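Local coordinates for protein lipoxygenase (PDB 5EK8) that probably catalyses the insertion of molecular oxygen into polyunsaturated fatty acids at a non-heme iron centre, acting as a 9R-lipoxygenase, at residues G354-H359 with P422-M427; D403-V406 with L412-T415; Y360-V365 with A433-K438. All blocks are in the same frame, centred on the assembly; numbering follows the deposited sequence.

Contact 1: residues G354-H359 with P422-M427. With FE2 (Fe (II) ion), chain B.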
ATOM      1  N   GLY A 354       0.492 -14.686  -1.477  1.00 40.80           N
ATOM      2  CA  GLY A 354       1.093 -13.522  -2.095  1.00 39.20           C
ATOM      3  C   GLY A 354       0.216 -12.295  -1.995  1.00 40.08           C
ATOM      4  O   GLY A 354       0.706 -11.200  -1.743  1.00 40.43           O
ATOM      5  N   GLU A 355      -1.086 -12.468  -2.189  1.00 41.40           N
ATOM      6  CA  GLU A 355      -2.000 -11.337  -2.102  1.00 43.65           C
ATOM      7  C   GLU A 355      -2.213 -10.881  -0.665  1.00 39.88           C
ATOM      8  O   GLU A 355      -2.187  -9.686  -0.388  1.00 40.07           O
ATOM      9  CB  GLU A 355      -3.349 -11.668  -2.744  1.00 47.26           C
ATOM     10  CG  GLU A 355      -3.323 -11.721  -4.262  1.00 52.64           C
ATOM     11  CD  GLU A 355      -3.187 -10.349  -4.912  1.00 49.81           C
ATOM     12  OE1 GLU A 355      -3.698 -10.184  -6.042  1.00 46.00           O
ATOM     13  OE2 GLU A 355      -2.572  -9.441  -4.306  1.00 46.38           O
ATOM     14  N   ALA A 356      -2.438 -11.834   0.236  1.00 40.75           N
ATOM     15  CA  ALA A 356      -2.614 -11.523   1.658  1.00 37.09           C
ATOM     16  C   ALA A 356      -1.366 -10.891   2.269  1.00 34.89           C
ATOM     17  O   ALA A 356      -1.387  -9.732   2.680  1.00 33.32           O
ATOM     18  CB  ALA A 356      -2.988 -12.777   2.431  1.00 33.18           C
ATOM     19  N   ILE A 357      -0.283 -11.658   2.318  1.00 33.08           N
ATOM     20  CA  ILE A 357       0.932 -11.221   2.998  1.00 36.30           C
ATOM     21  C   ILE A 357       1.811 -10.272   2.172  1.00 35.31           C
ATOM     22  O   ILE A 357       2.035  -9.126   2.570  1.00 34.81           O
ATOM     23  CB  ILE A 357       1.813 -12.415   3.405  1.00 31.28           C
ATOM     24  CG1 ILE A 357       0.992 -13.504   4.094  1.00 31.46           C
ATOM     25  CG2 ILE A 357       2.944 -11.935   4.274  1.00 25.26           C
ATOM     26  CD1 ILE A 357       0.408 -13.090   5.412  1.00 38.83           C
ATOM     27  N   GLU A 358       2.328 -10.764   1.046  1.00 31.03           N
ATOM     28  CA  GLU A 358       3.299 -10.019   0.241  1.00 36.16           C
ATOM     29  C   GLU A 358       2.743  -8.707  -0.298  1.00 43.01           C
ATOM     30  O   GLU A 358       3.436  -7.688  -0.341  1.00 46.18           O
ATOM     31  CB  GLU A 358       3.786 -10.881  -0.923  1.00 38.71           C
ATOM     32  CG  GLU A 358       4.356 -12.214  -0.494  1.00 43.25           C
ATOM     33  CD  GLU A 358       5.396 -12.058   0.589  1.00 48.99           C
ATOM     34  OE1 GLU A 358       5.245 -12.688   1.661  1.00 51.35           O
ATOM     35  OE2 GLU A 358       6.364 -11.298   0.363  1.00 47.78           O
ATOM     36  N   HIS A 359       1.484  -8.737  -0.701  1.00 42.64           N
ATOM     37  CA  HIS A 359       0.839  -7.561  -1.243  1.00 41.33           C
ATOM     38  C   HIS A 359       0.145  -6.714  -0.185  1.00 42.27           C
ATOM     39  O   HIS A 359       0.694  -5.718   0.287  1.00 43.88           O
ATOM     40  CB  HIS A 359      -0.173  -7.973  -2.297  1.00 45.10           C
ATOM     41  CG  HIS A 359      -0.555  -6.865  -3.218  1.00 48.05           C
ATOM     42  ND1 HIS A 359      -1.605  -6.962  -4.100  1.00 51.05           N
ATOM     43  CD2 HIS A 359      -0.018  -5.634  -3.395  1.00 48.15           C
ATOM     44  CE1 HIS A 359      -1.701  -5.835  -4.788  1.00 51.90           C
ATOM     45  NE2 HIS A 359      -0.750  -5.019  -4.378  1.00 51.38           N
ATOM     46  N   PRO A 422     -12.127 -13.650   9.076  1.00 44.00           N
ATOM     47  CA  PRO A 422     -11.221 -13.756  10.229  1.00 46.33           C
ATOM     48  C   PRO A 422      -9.879 -14.428   9.919  1.00 45.53           C
ATOM     49  O   PRO A 422      -8.867 -14.018  10.484  1.00 46.37           O
ATOM     50  CB  PRO A 422     -12.025 -14.596  11.224  1.00 44.13           C
ATOM     51  CG  PRO A 422     -13.434 -14.249  10.929  1.00 45.11           C
ATOM     52  CD  PRO A 422     -13.502 -14.060   9.435  1.00 43.23           C
ATOM     53  N   GLY A 423      -9.867 -15.421   9.032  1.00 37.52           N
ATOM     54  CA  GLY A 423      -8.633 -16.096   8.665  1.00 37.77           C
ATOM     55  C   GLY A 423      -7.663 -15.180   7.942  1.00 42.68           C
ATOM     56  O   GLY A 423      -6.497 -15.037   8.334  1.00 48.68           O
ATOM     57  N   PHE A 424      -8.152 -14.564   6.872  1.00 43.93           N
ATOM     58  CA  PHE A 424      -7.368 -13.622   6.083  1.00 43.48           C
ATOM     59  C   PHE A 424      -6.814 -12.490   6.955  1.00 45.61           C
ATOM     60  O   PHE A 424      -5.610 -12.149   6.912  1.00 46.46           O
ATOM     61  CB  PHE A 424      -8.229 -13.050   4.951  1.00 40.51           C
ATOM     62  CG  PHE A 424      -7.581 -11.916   4.221  1.00 38.07           C
ATOM     63  CD1 PHE A 424      -6.695 -12.161   3.187  1.00 32.91           C
ATOM     64  CD2 PHE A 424      -7.836 -10.604   4.590  1.00 37.60           C
ATOM     65  CE1 PHE A 424      -6.085 -11.121   2.528  1.00 32.71           C
ATOM     66  CE2 PHE A 424      -7.227  -9.566   3.940  1.00 37.68           C
ATOM     67  CZ  PHE A 424      -6.351  -9.819   2.905  1.00 36.05           C
ATOM     68  N   LEU A 425      -7.713 -11.909   7.744  1.00 43.02           N
ATOM     69  CA  LEU A 425      -7.346 -10.874   8.699  1.00 42.08           C
ATOM     70  C   LEU A 425      -6.240 -11.368   9.615  1.00 41.83           C
ATOM     71  O   LEU A 425      -5.264 -10.664   9.856  1.00 42.73           O
ATOM     72  CB  LEU A 425      -8.551 -10.445   9.531  1.00 40.75           C
ATOM     73  CG  LEU A 425      -8.267  -9.271  10.466  1.00 35.25           C
ATOM     74  CD1 LEU A 425      -7.903  -8.035   9.651  1.00 29.77           C
ATOM     75  CD2 LEU A 425      -9.466  -9.014  11.386  1.00 29.13           C
ATOM     76  N   GLN A 426      -6.389 -12.592  10.105  1.00 38.86           N
ATOM     77  CA  GLN A 426      -5.408 -13.147  11.024  1.00 47.39           C
ATOM     78  C   GLN A 426      -4.036 -13.265  10.369  1.00 51.11           C
ATOM     79  O   GLN A 426      -3.022 -13.013  11.019  1.00 50.80           O
ATOM     80  CB  GLN A 426      -5.856 -14.505  11.543  1.00 43.78           C
ATOM     81  CG  GLN A 426      -4.891 -15.127  12.527  1.00 35.82           C
ATOM     82  CD  GLN A 426      -5.356 -16.488  12.969  1.00 38.56           C
ATOM     83  OE1 GLN A 426      -6.531 -16.678  13.284  1.00 42.14           O
ATOM     84  NE2 GLN A 426      -4.444 -17.456  12.977  1.00 38.82           N
ATOM     85  N   MET A 427      -4.003 -13.634   9.087  1.00 44.74           N
ATOM     86  CA  MET A 427      -2.736 -13.644   8.356  1.00 42.04           C
ATOM     87  C   MET A 427      -2.116 -12.258   8.422  1.00 43.43           C
ATOM     88  O   MET A 427      -0.922 -12.086   8.757  1.00 46.00           O
ATOM     89  CB  MET A 427      -2.926 -14.058   6.895  1.00 40.83           C
ATOM     90  CG  MET A 427      -3.380 -15.492   6.680  1.00 44.96           C
ATOM     91  SD  MET A 427      -3.562 -15.893   4.926  1.00 59.65           S
ATOM     92  CE  MET A 427      -1.857 -15.832   4.383  1.00 51.50           C
TER
HETATM   93 FE   FE2 B 701      -1.588  -2.728  -4.659  1.00 61.35          FE

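Contact 2: residues D403-V406 with L412-T415. With NA (sodium ion), chain C.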
ATOM      1  N   ASP A 403     -13.517  -1.914   0.947  1.00 69.88           N
ATOM      2  CA  ASP A 403     -14.750  -2.354   0.302  1.00 68.15           C
ATOM      3  C   ASP A 403     -14.477  -3.346  -0.828  1.00 64.71           C
ATOM      4  O   ASP A 403     -15.268  -4.259  -1.067  1.00 63.25           O
ATOM      5  CB  ASP A 403     -15.525  -1.159  -0.257  1.00 69.46           C
ATOM      6  CG  ASP A 403     -15.846  -0.120   0.797  1.00 71.66           C
ATOM      7  OD1 ASP A 403     -16.501  -0.462   1.804  1.00 71.85           O
ATOM      8  OD2 ASP A 403     -15.429   1.044   0.619  1.00 72.90           O
ATOM      9  N   LEU A 404     -13.357  -3.165  -1.524  1.00 69.94           N
ATOM     10  CA  LEU A 404     -13.106  -3.888  -2.770  1.00 73.12           C
ATOM     11  C   LEU A 404     -12.309  -5.186  -2.617  1.00 81.30           C
ATOM     12  O   LEU A 404     -12.538  -6.147  -3.354  1.00 88.63           O
ATOM     13  CB  LEU A 404     -12.380  -2.975  -3.754  1.00 70.85           C
ATOM     14  CG  LEU A 404     -12.252  -3.507  -5.180  1.00 72.16           C
ATOM     15  CD1 LEU A 404     -13.612  -3.494  -5.884  1.00 71.77           C
ATOM     16  CD2 LEU A 404     -11.221  -2.701  -5.955  1.00 72.75           C
ATOM     17  N   LEU A 405     -11.370  -5.219  -1.676  1.00 76.85           N
ATOM     18  CA  LEU A 405     -10.495  -6.382  -1.544  1.00 72.92           C
ATOM     19  C   LEU A 405     -10.722  -7.171  -0.257  1.00 70.63           C
ATOM     20  O   LEU A 405     -10.753  -8.406  -0.277  1.00 64.49           O
ATOM     21  CB  LEU A 405      -9.027  -5.956  -1.619  1.00 68.02           C
ATOM     22  CG  LEU A 405      -8.582  -5.186  -2.865  1.00 65.07           C
ATOM     23  CD1 LEU A 405      -7.062  -5.083  -2.899  1.00 61.39           C
ATOM     24  CD2 LEU A 405      -9.118  -5.828  -4.140  1.00 61.20           C
ATOM     25  N   VAL A 406     -10.880  -6.457   0.855  1.00 73.79           N
ATOM     26  CA  VAL A 406     -10.879  -7.084   2.174  1.00 74.02           C
ATOM     27  C   VAL A 406     -12.168  -6.854   2.973  1.00 78.19           C
ATOM     28  O   VAL A 406     -12.185  -6.995   4.198  1.00 78.82           O
ATOM     29  CB  VAL A 406      -9.677  -6.591   3.004  1.00 67.97           C
ATOM     30  CG1 VAL A 406      -8.387  -6.840   2.245  1.00 65.23           C
ATOM     31  CG2 VAL A 406      -9.816  -5.110   3.332  1.00 67.14           C
ATOM     32  N   LEU A 412     -12.451  -9.338  -2.776  1.00 50.48           N
ATOM     33  CA  LEU A 412     -11.904 -10.408  -3.608  1.00 47.72           C
ATOM     34  C   LEU A 412     -11.033 -11.404  -2.841  1.00 52.58           C
ATOM     35  O   LEU A 412     -11.182 -12.607  -3.012  1.00 52.12           O
ATOM     36  CB  LEU A 412     -11.085  -9.830  -4.761  1.00 43.60           C
ATOM     37  CG  LEU A 412     -10.825 -10.848  -5.876  1.00 44.17           C
ATOM     38  CD1 LEU A 412     -12.004 -10.905  -6.853  1.00 41.31           C
ATOM     39  CD2 LEU A 412      -9.537 -10.528  -6.611  1.00 43.42           C
ATOM     40  N   PHE A 413     -10.123 -10.905  -2.008  1.00 52.20           N
ATOM     41  CA  PHE A 413      -9.181 -11.778  -1.310  1.00 53.09           C
ATOM     42  C   PHE A 413      -9.891 -12.680  -0.297  1.00 50.71           C
ATOM     43  O   PHE A 413      -9.480 -13.816  -0.072  1.00 46.49           O
ATOM     44  CB  PHE A 413      -8.096 -10.952  -0.611  1.00 56.82           C
ATOM     45  CG  PHE A 413      -7.235 -10.158  -1.553  1.00 61.73           C
ATOM     46  CD1 PHE A 413      -7.185 -10.467  -2.901  1.00 64.98           C
ATOM     47  CD2 PHE A 413      -6.470  -9.103  -1.085  1.00 63.38           C
ATOM     48  CE1 PHE A 413      -6.392  -9.737  -3.766  1.00 67.86           C
ATOM     49  CE2 PHE A 413      -5.672  -8.367  -1.944  1.00 64.98           C
ATOM     50  CZ  PHE A 413      -5.634  -8.685  -3.287  1.00 67.74           C
ATOM     51  N   VAL A 414     -10.960 -12.170   0.305  1.00 51.92           N
ATOM     52  CA  VAL A 414     -11.773 -12.965   1.218  1.00 50.35           C
ATOM     53  C   VAL A 414     -12.635 -13.969   0.457  1.00 52.84           C
ATOM     54  O   VAL A 414     -12.516 -15.179   0.656  1.00 54.82           O
ATOM     55  CB  VAL A 414     -12.686 -12.072   2.080  1.00 47.35           C
ATOM     56  CG1 VAL A 414     -13.628 -12.924   2.922  1.00 43.70           C
ATOM     57  CG2 VAL A 414     -11.853 -11.138   2.959  1.00 45.66           C
ATOM     58  N   THR A 415     -13.497 -13.446  -0.412  1.00 53.18           N
ATOM     59  CA  THR A 415     -14.422 -14.245  -1.217  1.00 51.01           C
ATOM     60  C   THR A 415     -13.732 -15.363  -1.994  1.00 47.62           C
ATOM     61  O   THR A 415     -14.101 -16.529  -1.875  1.00 48.85           O
ATOM     62  CB  THR A 415     -15.192 -13.351  -2.223  1.00 64.42           C
ATOM     63  OG1 THR A 415     -16.124 -12.520  -1.519  1.00 64.76           O
ATOM     64  CG2 THR A 415     -15.952 -14.199  -3.233  1.00 66.91           C
TER
HETATM   65 NA    NA C 702     -13.626 -17.244   1.362  1.00 38.93          NA

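Contact 3: residues Y360-V365 with A433-K438. With FE2 (Fe (II) ion), chain B.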
ATOM      1  N   TYR A 360      -1.075  -7.110   0.165  1.00 39.91           N
ATOM      2  CA  TYR A 360      -1.920  -6.299   1.035  1.00 42.61           C
ATOM      3  C   TYR A 360      -1.285  -6.012   2.391  1.00 40.40           C
ATOM      4  O   TYR A 360      -1.281  -4.871   2.851  1.00 40.34           O
ATOM      5  CB  TYR A 360      -3.275  -6.970   1.240  1.00 46.60           C
ATOM      6  CG  TYR A 360      -4.174  -6.210   2.187  1.00 48.06           C
ATOM      7  CD1 TYR A 360      -4.749  -4.999   1.811  1.00 47.14           C
ATOM      8  CD2 TYR A 360      -4.448  -6.701   3.456  1.00 47.74           C
ATOM      9  CE1 TYR A 360      -5.569  -4.301   2.683  1.00 47.68           C
ATOM     10  CE2 TYR A 360      -5.262  -6.015   4.327  1.00 46.67           C
ATOM     11  CZ  TYR A 360      -5.821  -4.820   3.940  1.00 49.04           C
ATOM     12  OH  TYR A 360      -6.634  -4.149   4.822  1.00 54.91           O
ATOM     13  N   ALA A 361      -0.736  -7.038   3.024  1.00 35.83           N
ATOM     14  CA  ALA A 361      -0.160  -6.862   4.350  1.00 31.83           C
ATOM     15  C   ALA A 361       1.166  -6.108   4.313  1.00 33.93           C
ATOM     16  O   ALA A 361       1.313  -5.070   4.961  1.00 37.84           O
ATOM     17  CB  ALA A 361       0.024  -8.201   5.022  1.00 34.10           C
ATOM     18  N   LYS A 362       2.128  -6.638   3.561  1.00 32.34           N
ATOM     19  CA  LYS A 362       3.494  -6.114   3.583  1.00 36.60           C
ATOM     20  C   LYS A 362       3.638  -4.760   2.902  1.00 39.62           C
ATOM     21  O   LYS A 362       4.452  -3.936   3.316  1.00 41.82           O
ATOM     22  CB  LYS A 362       4.462  -7.109   2.937  1.00 34.01           C
ATOM     23  CG  LYS A 362       5.925  -6.690   3.059  1.00 32.51           C
ATOM     24  CD  LYS A 362       6.871  -7.698   2.413  1.00 32.59           C
ATOM     25  CE  LYS A 362       6.759  -9.068   3.060  1.00 24.93           C
ATOM     26  NZ  LYS A 362       7.785 -10.011   2.550  1.00 25.23           N
ATOM     27  N   ALA A 363       2.858  -4.525   1.855  1.00 42.23           N
ATOM     28  CA  ALA A 363       2.982  -3.273   1.121  1.00 39.08           C
ATOM     29  C   ALA A 363       1.998  -2.221   1.623  1.00 41.18           C
ATOM     30  O   ALA A 363       2.407  -1.162   2.092  1.00 45.55           O
ATOM     31  CB  ALA A 363       2.796  -3.506  -0.361  1.00 39.71           C
ATOM     32  N   HIS A 364       0.706  -2.510   1.531  1.00 39.91           N
ATOM     33  CA  HIS A 364      -0.312  -1.514   1.846  1.00 44.64           C
ATOM     34  C   HIS A 364      -0.352  -1.157   3.323  1.00 48.22           C
ATOM     35  O   HIS A 364      -0.057  -0.021   3.720  1.00 55.31           O
ATOM     36  CB  HIS A 364      -1.688  -2.013   1.411  1.00 48.53           C
ATOM     37  CG  HIS A 364      -1.884  -2.030  -0.070  1.00 52.54           C
ATOM     38  ND1 HIS A 364      -2.512  -1.008  -0.753  1.00 54.60           N
ATOM     39  CD2 HIS A 364      -1.530  -2.940  -1.007  1.00 54.47           C
ATOM     40  CE1 HIS A 364      -2.542  -1.292  -2.041  1.00 52.95           C
ATOM     41  NE2 HIS A 364      -1.951  -2.462  -2.222  1.00 54.13           N
ATOM     42  N   VAL A 365      -0.730  -2.139   4.132  1.00 43.01           N
ATOM     43  CA  VAL A 365      -0.902  -1.927   5.555  1.00 41.42           C
ATOM     44  C   VAL A 365       0.378  -1.426   6.216  1.00 43.85           C
ATOM     45  O   VAL A 365       0.347  -0.456   6.971  1.00 53.37           O
ATOM     46  CB  VAL A 365      -1.364  -3.210   6.252  1.00 39.18           C
ATOM     47  CG1 VAL A 365      -1.558  -2.955   7.744  1.00 36.00           C
ATOM     48  CG2 VAL A 365      -2.645  -3.718   5.612  1.00 34.32           C
ATOM     49  N   ALA A 433       2.351  -7.547  12.717  1.00 48.57           N
ATOM     50  CA  ALA A 433       2.830  -7.434  14.093  1.00 47.73           C
ATOM     51  C   ALA A 433       4.338  -7.685  14.224  1.00 47.91           C
ATOM     52  O   ALA A 433       4.884  -7.588  15.322  1.00 49.70           O
ATOM     53  CB  ALA A 433       2.065  -8.386  14.994  1.00 47.76           C
ATOM     54  N   THR A 434       5.010  -7.990  13.115  1.00 43.92           N
ATOM     55  CA  THR A 434       6.444  -8.279  13.146  1.00 42.51           C
ATOM     56  C   THR A 434       7.278  -7.389  12.221  1.00 47.84           C
ATOM     57  O   THR A 434       8.508  -7.474  12.220  1.00 55.97           O
ATOM     58  CB  THR A 434       6.729  -9.741  12.756  1.00 41.99           C
ATOM     59  OG1 THR A 434       6.621  -9.886  11.333  1.00 51.16           O
ATOM     60  CG2 THR A 434       5.753 -10.681  13.435  1.00 33.34           C
ATOM     61  N   TYR A 435       6.621  -6.545  11.430  1.00 41.08           N
ATOM     62  CA  TYR A 435       7.326  -5.745  10.428  1.00 35.99           C
ATOM     63  C   TYR A 435       7.928  -4.478  11.012  1.00 36.78           C
ATOM     64  O   TYR A 435       7.208  -3.610  11.501  1.00 40.91           O
ATOM     65  CB  TYR A 435       6.388  -5.378   9.274  1.00 36.81           C
ATOM     66  CG  TYR A 435       6.002  -6.543   8.388  1.00 37.50           C
ATOM     67  CD1 TYR A 435       6.854  -7.624   8.219  1.00 38.59           C
ATOM     68  CD2 TYR A 435       4.781  -6.556   7.716  1.00 41.97           C
ATOM     69  CE1 TYR A 435       6.501  -8.693   7.405  1.00 42.41           C
ATOM     70  CE2 TYR A 435       4.418  -7.622   6.894  1.00 41.26           C
ATOM     71  CZ  TYR A 435       5.285  -8.687   6.749  1.00 42.94           C
ATOM     72  OH  TYR A 435       4.944  -9.752   5.951  1.00 45.24           O
ATOM     73  N   ASP A 436       9.253  -4.376  10.960  1.00 39.67           N
ATOM     74  CA  ASP A 436       9.950  -3.175  11.411  1.00 41.82           C
ATOM     75  C   ASP A 436      10.987  -2.736  10.370  1.00 46.04           C
ATOM     76  O   ASP A 436      11.348  -3.504   9.480  1.00 46.02           O
ATOM     77  CB  ASP A 436      10.612  -3.420  12.774  1.00 38.59           C
ATOM     78  CG  ASP A 436      11.319  -2.190  13.314  1.00 42.37           C
ATOM     79  OD1 ASP A 436      10.640  -1.167  13.543  1.00 45.03           O
ATOM     80  OD2 ASP A 436      12.554  -2.244  13.498  1.00 42.20           O
ATOM     81  N   TRP A 437      11.463  -1.499  10.489  1.00 46.03           N
ATOM     82  CA  TRP A 437      12.403  -0.928   9.531  1.00 47.19           C
ATOM     83  C   TRP A 437      13.870  -1.240   9.832  1.00 49.73           C
ATOM     84  O   TRP A 437      14.705  -1.206   8.929  1.00 52.54           O
ATOM     85  CB  TRP A 437      12.223   0.590   9.472  1.00 48.90           C
ATOM     86  CG  TRP A 437      12.280   1.239  10.823  1.00 48.20           C
ATOM     87  CD1 TRP A 437      11.226   1.519  11.640  1.00 45.16           C
ATOM     88  CD2 TRP A 437      13.455   1.685  11.519  1.00 48.22           C
ATOM     89  NE1 TRP A 437      11.668   2.115  12.795  1.00 49.10           N
ATOM     90  CE2 TRP A 437      13.032   2.226  12.746  1.00 50.17           C
ATOM     91  CE3 TRP A 437      14.819   1.680  11.219  1.00 48.56           C
ATOM     92  CZ2 TRP A 437      13.927   2.755  13.680  1.00 51.08           C
ATOM     93  CZ3 TRP A 437      15.706   2.201  12.149  1.00 50.86           C
ATOM     94  CH2 TRP A 437      15.255   2.733  13.362  1.00 49.88           C
ATOM     95  N   LYS A 438      14.181  -1.544  11.089  1.00 51.20           N
ATOM     96  CA  LYS A 438      15.575  -1.622  11.527  1.00 53.46           C
ATOM     97  C   LYS A 438      16.316  -2.850  11.010  1.00 51.04           C
ATOM     98  O   LYS A 438      15.786  -3.963  11.022  1.00 49.92           O
ATOM     99  CB  LYS A 438      15.660  -1.580  13.055  1.00 54.76           C
ATOM    100  CG  LYS A 438      17.019  -1.117  13.556  1.00 58.46           C
ATOM    101  CD  LYS A 438      17.053  -0.946  15.062  1.00 60.48           C
ATOM    102  CE  LYS A 438      18.331  -0.250  15.501  1.00 61.42           C
ATOM    103  NZ  LYS A 438      18.405  -0.126  16.982  1.00 63.79           N
TER
HETATM  104 FE   FE2 B 701      -1.588  -2.728  -4.659  1.00 61.35          FE

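Contact 1: residues G354-H359 with P422-M427
Ala356 sits at the middle of this contact, its CB turned to the other helix and meeting two different side chains there. Phe424 brings the CE1 corner of its ring to 3.5 Å from Ala356 CB, an oblique approach. That reach depends on the first torsion: with CG anti to the backbone N (chi1 171°), the ring swings across to the alanine although its CA-CB bond does not aim there. The second partner is Met427, which bends at its last torsion (chi3 68°) and lays its CE methyl 3.8 Å from Ala356 CB and 3.7 Å from CG1 of Ile357. The isoleucine and methionine chains cross at about a right angle, and CD1 of Ile357 rests against the same methyl. No hydrogen bond joins the segments; the contact is apolar and buried. Further out, the two helices run in nearly the same direction, their short axes 9.7 Å apart and inclined by 25°. Phe352 and Phe413 also pack on Phe424. Within helix 337-377, His359 of segment 354-359 binds the iron through NE2 at 2.5 Å, while its ND1 gives an in-plane hydrogen bond of 2.7 Å to Glu355 OE2, fixing how the imidazole is turned. Glu355 is steadied in turn through OE1 by Gln577. The backbone widens here into a pi-type turn, with His359 N bonded to Gly354 O. His364, His570 and the C-terminal carboxylate of Ile668 also bind the iron, and Asn574 belongs to the site too: the non-heme iron centre typical of the lipoxygenase catalytic domain.

Contact 2: residues D403-V406 with L412-T415
Leu404 and Leu405 offer their carbonyls to the first turn of helix 412-415, and these two backbone bonds tie the segments together. Leu412 N donates to Leu404 O at 3.2 Å, tilted from the carbonyl plane, and Phe413 N donates to Leu405 O at 3.1 Å, in plane on a lone pair but bent at the hydrogen (138°). In this way N-H groups that open one helix, where no preceding turn supplies acceptors, are met by carbonyls of the last helical residue, Leu404, and of Leu405 just beyond it. The result is a short link between helix 394-404 and helix 412-415 in the lipoxygenase catalytic domain, with only five residues between the segments. Apolar contacts run alongside. Leu405 and Phe413 lie side by side and point the same way; CB of Leu405 sits over one face of the ring, and its CD1 comes 3.7 Å from Phe413 CE2. The side chain of Leu405 is about 6 Å from the bound Fe(II) ion. Val406 adds a looser contact, its CA 4.2 Å from Val414 CG2, and packs with Phe424 on helix 421-432. Metal coordination concerns the other end of the helix: Val414 O binds the sodium ion at 2.5 Å, together with Asp285 OD1 and the carbonyls of Gly417 and Leu419.

Contact 3: residues Y360-V365 with A433-K438
Lys362 and Tyr435 mark the nearest backbone approach, their CA atoms 7.9 Å apart, where a pi-type turn of helix 337-377, at residues 360-365, faces a loop without regular structure. Tyr435 does most of the reaching. Its CA-CB bond aims at the helix, and with CG anti to the carbonyl carbon (chi1 -70°) the ring extends over to the backbone, placing CE2 at 3.8 Å from Lys362 CA. The ring takes that atom obliquely, whereas the carbonyl carbon of Ala361 lies at its edge, near the ring plane. Lys362 meets the phenol across rather than along its length, the two side chains crossing at about a right angle. The lysine chain is extended except for one bend at chi3 (-60°), which carries CE to 3.5 Å from Tyr435 OH. This is contact through the aliphatic part of the lysine; its ammonium goes to Glu358 OE2 in a salt bridge. No hydrogen bond crosses between the segments, and the touching surface is small. On the helix, Val365 N bonds to Tyr360 O across the widened turn, and Val365 CG2 lies over one face of the Tyr360 ring. His364 NE2 binds the iron at 2.5 Å, and its ND1 is held by Asn398 OD1, which orients the imidazole. In the loop, Asp436 OD2 accepts Lys438 N from above the carboxylate plane at 3.0 Å, an Asx turn, and also makes a salt bridge with Arg539. The loop follows helix 421-432, whose Val431 and Val432 pack on Ala361, and precedes helix 451-473. Helix 549-574 covers another part of helix 337-377, with Trp569 against Lys362 and Ala363.

In the fold
Contacts 1 and 3 share helix 337-377: residues 354-359 run directly into 360-365, and the centres lie 12 Å apart. Their partners follow one another as well, helix 421-432 and then the loop after it, so their segments alternate along the chain. Both segments of contact 2 lie between the first and second segments of the other two; its centre is 11 Å from contact 1 and 19 Å from contact 3. Val406 of contact 2 touches Tyr360 of contact 3. Contacts 1 and 3 each supply one iron-binding histidine, while contact 2 holds Val414 of the sodium site and its Phe413 packs on Glu355, the residue that bonds iron ligand His359.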